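Ecdysteroid-phosphate phosphatase (Bombyx mori, PDB 3C7T) hydrolyses ecdysteroid 22-phosphates, ecdysone 22-phosphate above all, to release the active steroid hormones, and also acts as a protein tyrosine phosphatase. Local coordinates at residues K56-T61 against A90-E95; W6-R11 against L230-G235; F119-W124 against D163-R168. One frame throughout, in Å; residues are numbered along the deposited sequence.

Contact 1: K56-T61 against A90-E95. With WO4 (tungstate(VI)ion), chain E.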
loop_
_atom_site.group_PDB
_atom_site.type_symbol
_atom_site.label_atom_id
_atom_site.label_comp_id
_atom_site.label_asym_id
_atom_site.label_seq_id
_atom_site.Cartn_x
_atom_site.Cartn_y
_atom_site.Cartn_z
ATOM N N LYS A 56 12.617 11.683 16.169
ATOM C CA LYS A 56 12.741 10.647 17.211
ATOM C C LYS A 56 11.624 9.606 17.224
ATOM O O LYS A 56 11.798 8.497 17.764
ATOM C CB LYS A 56 12.798 11.313 18.588
ATOM C CG LYS A 56 14.040 12.165 18.811
ATOM C CD LYS A 56 13.911 13.060 20.024
ATOM C CE LYS A 56 15.259 13.665 20.336
ATOM N NZ LYS A 56 15.163 15.103 20.731
ATOM N N ASP A 57 10.475 9.961 16.660
ATOM C CA ASP A 57 9.251 9.174 16.844
ATOM C C ASP A 57 8.488 9.184 15.523
ATOM O O ASP A 57 7.514 9.916 15.353
ATOM C CB ASP A 57 8.433 9.759 18.026
ATOM C CG ASP A 57 7.178 8.922 18.382
ATOM O OD1 ASP A 57 7.203 7.658 18.233
ATOM O OD2 ASP A 57 6.180 9.551 18.827
ATOM N N THR A 58 8.968 8.361 14.586
ATOM C CA THR A 58 8.472 8.350 13.192
ATOM C C THR A 58 6.969 8.051 13.022
ATOM O O THR A 58 6.410 7.232 13.755
ATOM C CB THR A 58 9.292 7.340 12.364
ATOM O OG1 THR A 58 9.012 7.524 10.969
ATOM C CG2 THR A 58 8.981 5.905 12.811
ATOM N N PRO A 59 6.299 8.731 12.071
ATOM C CA PRO A 59 4.942 8.331 11.648
ATOM C C PRO A 59 5.014 7.049 10.815
ATOM O O PRO A 59 6.098 6.674 10.344
ATOM C CB PRO A 59 4.530 9.463 10.705
ATOM C CG PRO A 59 5.466 10.596 10.976
ATOM C CD PRO A 59 6.755 9.949 11.380
ATOM N N LEU A 60 3.865 6.406 10.602
ATOM C CA LEU A 60 3.745 5.432 9.500
ATOM C C LEU A 60 3.685 6.154 8.168
ATOM O O LEU A 60 3.200 7.274 8.095
ATOM C CB LEU A 60 2.444 4.639 9.621
ATOM C CG LEU A 60 2.165 3.765 10.838
ATOM C CD1 LEU A 60 0.790 3.128 10.656
ATOM C CD2 LEU A 60 3.274 2.689 10.978
ATOM N N THR A 61 4.116 5.464 7.112
ATOM C CA THR A 61 3.886 5.894 5.729
ATOM C C THR A 61 2.397 5.670 5.429
ATOM O O THR A 61 1.688 5.022 6.227
ATOM C CB THR A 61 4.690 5.030 4.756
ATOM O OG1 THR A 61 4.336 3.663 4.945
ATOM C CG2 THR A 61 6.205 5.225 5.034
ATOM N N ALA A 90 4.827 4.380 21.112
ATOM C CA ALA A 90 5.467 4.843 19.867
ATOM C C ALA A 90 4.392 5.252 18.877
ATOM O O ALA A 90 3.390 4.521 18.695
ATOM C CB ALA A 90 6.349 3.737 19.259
ATOM N N LEU A 91 4.606 6.384 18.193
ATOM C CA LEU A 91 3.585 6.895 17.278
ATOM C C LEU A 91 3.219 5.885 16.208
ATOM O O LEU A 91 2.035 5.778 15.848
ATOM C CB LEU A 91 4.016 8.191 16.596
ATOM C CG LEU A 91 3.037 8.712 15.551
ATOM C CD1 LEU A 91 1.653 9.040 16.180
ATOM C CD2 LEU A 91 3.655 9.905 14.755
ATOM N N ARG A 92 4.207 5.157 15.699
ATOM C CA ARG A 92 3.936 4.128 14.665
ATOM C C ARG A 92 2.965 3.041 15.147
ATOM O O ARG A 92 2.167 2.500 14.365
ATOM C CB ARG A 92 5.254 3.516 14.173
ATOM C CG ARG A 92 6.073 2.855 15.279
ATOM C CD ARG A 92 7.428 2.429 14.739
ATOM N NE ARG A 92 8.394 1.898 15.704
ATOM C CZ ARG A 92 9.215 2.635 16.471
ATOM N NH1 ARG A 92 9.151 3.976 16.484
ATOM N NH2 ARG A 92 10.082 2.019 17.271
ATOM N N CYS A 93 3.030 2.730 16.433
ATOM C CA CYS A 93 2.171 1.690 17.012
ATOM C C CYS A 93 0.745 2.203 17.226
ATOM O O CYS A 93 -0.242 1.510 16.918
ATOM C CB CYS A 93 2.772 1.140 18.310
ATOM S SG CYS A 93 4.481 0.571 18.114
ATOM N N VAL A 94 0.625 3.412 17.764
ATOM C CA VAL A 94 -0.706 4.021 17.917
ATOM C C VAL A 94 -1.383 4.230 16.544
ATOM O O VAL A 94 -2.584 3.968 16.377
ATOM C CB VAL A 94 -0.656 5.341 18.709
ATOM C CG1 VAL A 94 -2.086 5.840 18.954
ATOM C CG2 VAL A 94 0.056 5.116 20.064
ATOM N N GLU A 95 -0.619 4.656 15.547
ATOM C CA GLU A 95 -1.204 4.779 14.215
ATOM C C GLU A 95 -1.570 3.433 13.625
ATOM O O GLU A 95 -2.588 3.335 12.955
ATOM C CB GLU A 95 -0.288 5.549 13.272
ATOM C CG GLU A 95 -0.093 7.019 13.665
ATOM C CD GLU A 95 0.744 7.783 12.624
ATOM O OE1 GLU A 95 1.775 7.243 12.163
ATOM O OE2 GLU A 95 0.385 8.928 12.276
HETATM W W WO4 E . 10.021 -1.896 15.120
HETATM O O1 WO4 E . 9.198 -3.645 15.174
HETATM O O2 WO4 E . 11.771 -2.381 15.927
HETATM O O3 WO4 E . 10.601 -1.098 13.397
HETATM O O4 WO4 E . 9.347 -0.551 16.383
HETATM O O HOH W 1 7.030 5.979 15.938
HETATM O O HOH W 2 1.306 8.582 9.447
#
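Asp57 turns CG anti to its backbone N (chi1 -175°), and from there its carboxylate meets the first turn of helix 91-104 at Leu91. OD1 of Asp57 takes the N-H of Leu91 at 2.9 Å on its syn side, close to the carboxylate plane, while OD2 rests near CB of Leu91. Glu95, one turn on, sets CG anti to its carbonyl carbon (chi1 -66°) and extends beyond it: its OE1 receives Leu60 N at 2.7 Å, nearly along the C-O axis. A carboxylate from each segment thus holds a backbone N-H of the other, with CD2 of Leu91 against CA of Pro59 (3.7 Å) between the two bonds. In this histidine phosphatase fold the pairing seats the helix start that carries Arg92, a residue of the pocket for tungstate, probably a phosphate mimic. Arg92 is the residue here that reaches the tungstate: its chain runs extended from CG to NE, and NE (2.7 Å) and NH2 (2.8 Å) both donate to O4, which lies at the guanidinium edge. The third nitrogen, NH1, gives a hydrogen to a water that also accepts from Arg92 N and donates to Asp57 OD1 and Thr58 O, bridging the loop to the arginine. CD2 of Leu60 packs against CB of Arg92 at 3.8 Å, the two side chains crossing at about a right angle. Beyond the contact, OD2 of Asp57 forms a salt bridge with Arg47.

Contact 2: W6-R11 against L230-G235. With WO4 (tungstate(VI)ion), chain E.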
loop_
_atom_site.group_PDB
_atom_site.type_symbol
_atom_site.label_atom_id
_atom_site.label_comp_id
_atom_site.label_asym_id
_atom_site.label_seq_id
_atom_site.Cartn_x
_atom_site.Cartn_y
_atom_site.Cartn_z
ATOM N N TRP A 6 -9.682 -14.886 21.716
ATOM C CA TRP A 6 -8.461 -14.579 20.943
ATOM C C TRP A 6 -7.589 -13.522 21.621
ATOM O O TRP A 6 -8.076 -12.524 22.142
ATOM C CB TRP A 6 -8.796 -14.020 19.562
ATOM C CG TRP A 6 -9.510 -14.901 18.593
ATOM C CD1 TRP A 6 -10.853 -14.959 18.376
ATOM C CD2 TRP A 6 -8.909 -15.793 17.656
ATOM N NE1 TRP A 6 -11.135 -15.863 17.370
ATOM C CE2 TRP A 6 -9.955 -16.386 16.910
ATOM C CE3 TRP A 6 -7.584 -16.165 17.378
ATOM C CZ2 TRP A 6 -9.715 -17.330 15.899
ATOM C CZ3 TRP A 6 -7.346 -17.095 16.368
ATOM C CH2 TRP A 6 -8.410 -17.672 15.647
ATOM N N VAL A 7 -6.282 -13.733 21.580
ATOM C CA VAL A 7 -5.339 -12.672 21.918
ATOM C C VAL A 7 -4.367 -12.560 20.732
ATOM O O VAL A 7 -3.798 -13.565 20.274
ATOM C CB VAL A 7 -4.599 -12.942 23.247
ATOM C CG1 VAL A 7 -3.543 -11.885 23.498
ATOM C CG2 VAL A 7 -5.604 -12.990 24.425
ATOM N N PHE A 8 -4.216 -11.333 20.233
ATOM C CA PHE A 8 -3.417 -11.082 19.032
ATOM C C PHE A 8 -2.249 -10.189 19.350
ATOM O O PHE A 8 -2.302 -9.407 20.301
ATOM C CB PHE A 8 -4.277 -10.382 17.974
ATOM C CG PHE A 8 -5.427 -11.202 17.494
ATOM C CD1 PHE A 8 -5.210 -12.378 16.789
ATOM C CD2 PHE A 8 -6.726 -10.788 17.728
ATOM C CE1 PHE A 8 -6.276 -13.123 16.319
ATOM C CE2 PHE A 8 -7.809 -11.538 17.262
ATOM C CZ PHE A 8 -7.581 -12.699 16.565
ATOM N N ALA A 9 -1.195 -10.285 18.537
ATOM C CA ALA A 9 -0.066 -9.362 18.654
ATOM C C ALA A 9 0.271 -8.944 17.233
ATOM O O ALA A 9 0.300 -9.778 16.312
ATOM C CB ALA A 9 1.131 -10.015 19.289
ATOM N N LEU A 10 0.464 -7.650 17.062
ATOM C CA LEU A 10 0.655 -7.083 15.725
ATOM C C LEU A 10 1.854 -6.138 15.706
ATOM O O LEU A 10 1.911 -5.201 16.508
ATOM C CB LEU A 10 -0.625 -6.340 15.335
ATOM C CG LEU A 10 -0.745 -5.628 13.983
ATOM C CD1 LEU A 10 -0.751 -6.647 12.826
ATOM C CD2 LEU A 10 -1.996 -4.825 13.931
ATOM N N ARG A 11 2.811 -6.358 14.798
ATOM C CA ARG A 11 3.879 -5.355 14.595
ATOM C C ARG A 11 3.310 -4.117 13.862
ATOM O O ARG A 11 2.374 -4.225 13.046
ATOM C CB ARG A 11 5.063 -5.944 13.790
ATOM C CG ARG A 11 6.286 -5.041 13.774
ATOM C CD ARG A 11 7.377 -5.570 12.846
ATOM N NE ARG A 11 8.447 -4.603 12.723
ATOM C CZ ARG A 11 9.243 -4.502 11.651
ATOM N NH1 ARG A 11 9.091 -5.299 10.590
ATOM N NH2 ARG A 11 10.172 -3.570 11.610
ATOM N N LEU A 230 1.174 -10.668 12.117
ATOM C CA LEU A 230 0.117 -10.932 13.076
ATOM C C LEU A 230 0.331 -12.297 13.710
ATOM O O LEU A 230 0.480 -13.318 13.025
ATOM C CB LEU A 230 -1.257 -10.882 12.386
ATOM C CG LEU A 230 -2.479 -11.131 13.267
ATOM C CD1 LEU A 230 -2.748 -10.004 14.277
ATOM C CD2 LEU A 230 -3.724 -11.370 12.407
ATOM N N GLY A 231 0.374 -12.285 15.037
ATOM C CA GLY A 231 0.462 -13.506 15.813
ATOM C C GLY A 231 -0.837 -13.720 16.554
ATOM O O GLY A 231 -1.524 -12.740 16.924
ATOM N N ALA A 232 -1.176 -14.998 16.770
ATOM C CA ALA A 232 -2.429 -15.377 17.439
ATOM C C ALA A 232 -2.297 -16.472 18.505
ATOM O O ALA A 232 -1.570 -17.466 18.334
ATOM C CB ALA A 232 -3.475 -15.810 16.396
ATOM N N MET A 233 -3.014 -16.253 19.606
ATOM C CA MET A 233 -3.239 -17.271 20.627
ATOM C C MET A 233 -4.723 -17.366 20.941
ATOM O O MET A 233 -5.466 -16.379 20.839
ATOM C CB MET A 233 -2.435 -16.955 21.880
ATOM C CG MET A 233 -0.937 -16.993 21.618
ATOM S SD MET A 233 0.055 -16.869 23.088
ATOM C CE MET A 233 0.056 -18.581 23.632
ATOM N N ARG A 234 -5.148 -18.568 21.315
ATOM C CA ARG A 234 -6.499 -18.793 21.810
ATOM C C ARG A 234 -6.431 -19.579 23.104
ATOM O O ARG A 234 -5.523 -20.387 23.302
ATOM C CB ARG A 234 -7.358 -19.540 20.802
ATOM C CG ARG A 234 -7.824 -18.671 19.675
ATOM C CD ARG A 234 -8.902 -19.336 18.886
ATOM N NE ARG A 234 -10.200 -19.141 19.521
ATOM C CZ ARG A 234 -11.358 -19.379 18.927
ATOM N NH1 ARG A 234 -11.384 -19.818 17.674
ATOM N NH2 ARG A 234 -12.492 -19.173 19.584
ATOM N N GLY A 235 -7.399 -19.318 23.968
ATOM C CA GLY A 235 -7.497 -19.979 25.264
ATOM C C GLY A 235 -8.626 -19.397 26.083
ATOM O O GLY A 235 -9.479 -18.689 25.545
HETATM W W WO4 E . 10.021 -1.896 15.120
HETATM O O1 WO4 E . 9.198 -3.645 15.174
HETATM O O2 WO4 E . 11.771 -2.381 15.927
HETATM O O3 WO4 E . 10.601 -1.098 13.397
HETATM O O4 WO4 E . 9.347 -0.551 16.383
#
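The indole of Trp6 is sandwiched: CZ of Phe8 lies against one face, toward the rim, and the side chain of Arg234 is laid over the opposite face. CD of Arg234 stands 3.4 Å from the centroid of the six-membered ring of Trp6, almost on the ring normal, a CH-pi contact. A bend at chi3 of Arg234 (83°) sends NE over the indole, and the guanidinium follows as a stacked group, its plane at 24° to the ring. CZ of Arg234 is 4.2 Å from the centroid of the five-membered ring, an off-centre cation-pi contact. At the edge of the indole sits CB of Ala232, 4.1 Å from CZ3 of Trp6; the edge of the Phe8 ring is met by Gly231 O. These side chains decorate a pair of neighbouring antiparallel strands in the mixed central sheet of the histidine phosphatase fold, where 5-11 lies between strands 187-191 and 230-235. Val7 with Met233 and Ala9 with Gly231 are the hydrogen-bonded pairs, each joined by two backbone bonds, the shortest being Gly231 N to Ala9 O at 2.8 Å. Trp6, Phe8, Leu10, Leu230, Ala232 and Arg234 share one face, where CB of Phe8 meets CD1 of Leu230 at 4.0 Å and Val71 and Met75 of helix 62-77 pack on Phe8, Leu10 and Leu230. Val7 and Met233 point to the other face, against Leu203 of helix 193-204. Past the pairing, Arg11 extends from the strand end to the tungstate, NE donating to O1 at 2.7 Å and NH2 to O3 at 3.1 Å.

Contact 3: F119-W124 against D163-R168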
loop_
_atom_site.group_PDB
_atom_site.type_symbol
_atom_site.label_atom_id
_atom_site.label_comp_id
_atom_site.label_asym_id
_atom_site.label_seq_id
_atom_site.Cartn_x
_atom_site.Cartn_y
_atom_site.Cartn_z
ATOM N N PHE A 119 6.311 -0.836 25.174
ATOM C CA PHE A 119 7.407 -0.192 24.431
ATOM C C PHE A 119 8.610 -1.135 24.232
ATOM O O PHE A 119 8.878 -2.013 25.061
ATOM C CB PHE A 119 7.816 1.159 25.053
ATOM C CG PHE A 119 8.756 1.967 24.185
ATOM C CD1 PHE A 119 8.332 2.475 22.967
ATOM C CD2 PHE A 119 10.070 2.216 24.605
ATOM C CE1 PHE A 119 9.204 3.212 22.155
ATOM C CE2 PHE A 119 10.954 2.963 23.808
ATOM C CZ PHE A 119 10.518 3.460 22.582
ATOM N N GLU A 120 9.317 -0.946 23.107
ATOM C CA GLU A 120 10.464 -1.752 22.735
ATOM C C GLU A 120 11.569 -1.674 23.798
ATOM O O GLU A 120 11.524 -0.835 24.697
ATOM C CB GLU A 120 11.012 -1.269 21.387
ATOM C CG GLU A 120 11.715 0.087 21.457
ATOM C CD GLU A 120 12.204 0.577 20.100
ATOM O OE1 GLU A 120 11.897 -0.093 19.077
ATOM O OE2 GLU A 120 12.915 1.626 20.068
ATOM N N PHE A 121 12.545 -2.565 23.682
ATOM C CA PHE A 121 13.691 -2.614 24.581
ATOM C C PHE A 121 14.508 -1.332 24.476
ATOM O O PHE A 121 14.904 -0.921 23.377
ATOM C CB PHE A 121 14.517 -3.863 24.219
ATOM C CG PHE A 121 15.786 -4.044 25.010
ATOM C CD1 PHE A 121 15.895 -3.630 26.341
ATOM C CD2 PHE A 121 16.867 -4.703 24.418
ATOM C CE1 PHE A 121 17.074 -3.825 27.041
ATOM C CE2 PHE A 121 18.036 -4.901 25.113
ATOM C CZ PHE A 121 18.135 -4.466 26.431
ATOM N N LYS A 122 14.746 -0.706 25.628
ATOM C CA LYS A 122 15.654 0.431 25.747
ATOM C C LYS A 122 17.084 -0.043 26.046
ATOM O O LYS A 122 17.485 -0.140 27.218
ATOM C CB LYS A 122 15.165 1.383 26.845
ATOM C CG LYS A 122 13.776 1.961 26.584
ATOM C CD LYS A 122 13.338 2.873 27.712
ATOM C CE LYS A 122 12.966 2.083 28.970
ATOM N NZ LYS A 122 13.014 2.975 30.168
ATOM N N ASN A 123 17.819 -0.335 24.967
ATOM C CA ASN A 123 19.163 -0.930 24.970
ATOM C C ASN A 123 20.276 0.117 25.133
ATOM O O ASN A 123 20.353 1.076 24.359
ATOM C CB ASN A 123 19.340 -1.693 23.640
ATOM C CG ASN A 123 20.648 -2.494 23.543
ATOM O OD1 ASN A 123 21.572 -2.351 24.346
ATOM N ND2 ASN A 123 20.723 -3.343 22.518
ATOM N N TRP A 124 21.155 -0.075 26.122
ATOM C CA TRP A 124 22.219 0.917 26.373
ATOM C C TRP A 124 23.191 1.096 25.187
ATOM O O TRP A 124 23.736 2.188 25.011
ATOM C CB TRP A 124 22.953 0.652 27.705
ATOM C CG TRP A 124 24.189 -0.219 27.614
ATOM C CD1 TRP A 124 24.279 -1.556 27.905
ATOM C CD2 TRP A 124 25.513 0.196 27.229
ATOM N NE1 TRP A 124 25.567 -1.997 27.717
ATOM C CE2 TRP A 124 26.345 -0.946 27.300
ATOM C CE3 TRP A 124 26.075 1.420 26.814
ATOM C CZ2 TRP A 124 27.717 -0.900 26.975
ATOM C CZ3 TRP A 124 27.445 1.464 26.485
ATOM C CH2 TRP A 124 28.243 0.311 26.568
ATOM N N ASP A 163 16.383 -8.183 31.265
ATOM C CA ASP A 163 15.435 -8.736 32.236
ATOM C C ASP A 163 14.308 -7.768 32.584
ATOM O O ASP A 163 13.136 -8.169 32.633
ATOM C CB ASP A 163 16.157 -9.183 33.513
ATOM C CG ASP A 163 16.771 -10.576 33.386
ATOM O OD1 ASP A 163 16.831 -11.115 32.248
ATOM O OD2 ASP A 163 17.191 -11.135 34.431
ATOM N N GLU A 164 14.666 -6.509 32.833
ATOM C CA GLU A 164 13.702 -5.461 33.166
ATOM C C GLU A 164 12.739 -5.212 32.008
ATOM O O GLU A 164 11.542 -4.969 32.214
ATOM C CB GLU A 164 14.440 -4.166 33.505
ATOM C CG GLU A 164 15.084 -4.167 34.892
ATOM C CD GLU A 164 16.162 -3.103 35.065
ATOM O OE1 GLU A 164 16.621 -2.489 34.065
ATOM O OE2 GLU A 164 16.574 -2.892 36.228
ATOM N N PHE A 165 13.276 -5.276 30.791
ATOM C CA PHE A 165 12.455 -5.105 29.597
ATOM C C PHE A 165 11.396 -6.192 29.506
ATOM O O PHE A 165 10.204 -5.887 29.366
ATOM C CB PHE A 165 13.311 -5.048 28.319
ATOM C CG PHE A 165 12.556 -5.407 27.072
ATOM C CD1 PHE A 165 11.594 -4.540 26.549
ATOM C CD2 PHE A 165 12.794 -6.612 26.421
ATOM C CE1 PHE A 165 10.880 -4.879 25.399
ATOM C CE2 PHE A 165 12.062 -6.952 25.248
ATOM C CZ PHE A 165 11.115 -6.087 24.766
ATOM N N PHE A 166 11.813 -7.452 29.604
ATOM C CA PHE A 166 10.846 -8.528 29.506
ATOM C C PHE A 166 9.819 -8.548 30.646
ATOM O O PHE A 166 8.664 -8.925 30.458
ATOM C CB PHE A 166 11.538 -9.877 29.329
ATOM C CG PHE A 166 12.036 -10.113 27.930
ATOM C CD1 PHE A 166 11.145 -10.293 26.884
ATOM C CD2 PHE A 166 13.395 -10.166 27.666
ATOM C CE1 PHE A 166 11.604 -10.512 25.570
ATOM C CE2 PHE A 166 13.873 -10.389 26.362
ATOM C CZ PHE A 166 12.972 -10.560 25.317
ATOM N N LYS A 167 10.248 -8.115 31.825
ATOM C CA LYS A 167 9.359 -8.038 32.974
ATOM C C LYS A 167 8.237 -7.015 32.744
ATOM O O LYS A 167 7.075 -7.303 33.031
ATOM C CB LYS A 167 10.181 -7.707 34.233
ATOM C CG LYS A 167 9.388 -7.608 35.556
ATOM C CD LYS A 167 8.614 -8.873 35.853
ATOM C CE LYS A 167 8.040 -8.837 37.263
ATOM N NZ LYS A 167 7.168 -9.998 37.527
ATOM N N ARG A 168 8.613 -5.832 32.249
ATOM C CA ARG A 168 7.712 -4.773 31.797
ATOM C C ARG A 168 6.613 -5.348 30.913
ATOM O O ARG A 168 5.424 -5.196 31.185
ATOM C CB ARG A 168 8.482 -3.795 30.890
ATOM C CG ARG A 168 9.205 -2.668 31.544
ATOM C CD ARG A 168 9.109 -1.415 30.703
ATOM N NE ARG A 168 10.109 -1.323 29.641
ATOM C CZ ARG A 168 9.845 -1.374 28.332
ATOM N NH1 ARG A 168 8.605 -1.545 27.891
ATOM N NH2 ARG A 168 10.832 -1.248 27.460
#
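Phe119 O is gripped by both terminal nitrogens of Arg168, NH1 at 2.9 Å and NH2 at 3.2 Å, which arrive from the same face of its carbonyl plane. In this histidine phosphatase domain the arginine belongs to helix 162-179 and the carbonyl to the loop after strand 112-114, which brings Glu120 to the tungstate pocket. The acceptor lies in the guanidinium plane, but NH1 is tilted from the plane of the carbonyl and NH2 stands above it. NH2 also donates to Glu120 O at 2.9 Å, again from above the carbonyl plane, and Glu160 OE2 forms a salt bridge with it. Its two hydrogens are thus shared among three acceptors, the bond to Phe119 O being longer and more bent (137°) than that to Glu120 O. Bends at chi2 and chi3 of Arg168 fold the side chain; Glu160 OE2 also accepts from Lys122 N. CB of Glu120 is directed away from the helix, and its OE2 pairs with Lys128. One turn back along the helix, Phe165 turns CG anti to its backbone N (chi1 157°) and presents a ring face to the loop. Phe121 CB sits over the centre of that face, 3.7 Å from the centroid, as a CH-pi contact. The rings meet obliquely, their planes at 36°. Phe119 O also lies at the edge of the Phe165 ring, and CD1 of Phe121 comes within 3.5 Å of CB of Phe165.

The three contacts illustrate how a small anion site draws on distant parts of one chain. Contacts 1 and 2 do not touch, their nearest atoms being about 6 Å apart, yet each sends an arginine to the tungstate, Arg92 and Arg11; His192, Ala193, Lys224 and Arg15 supply further hydrogen bonds. Contacts 1 and 3 meet directly: Arg92 NH2 lies 3.3 Å from Glu120 OE1, a long and weak ion pair, and Ala90 CB packs on Phe119 CE1. Contacts 2 and 3 have nearest atoms about 8 Å apart. The side chain of Glu120 lies about 4 Å from the tungstate. Arg92 and Glu120 both approach His192, each at about 4 Å between side chains, and Arg92 comes equally near His12, which forms the phosphohistidine intermediate during catalysis.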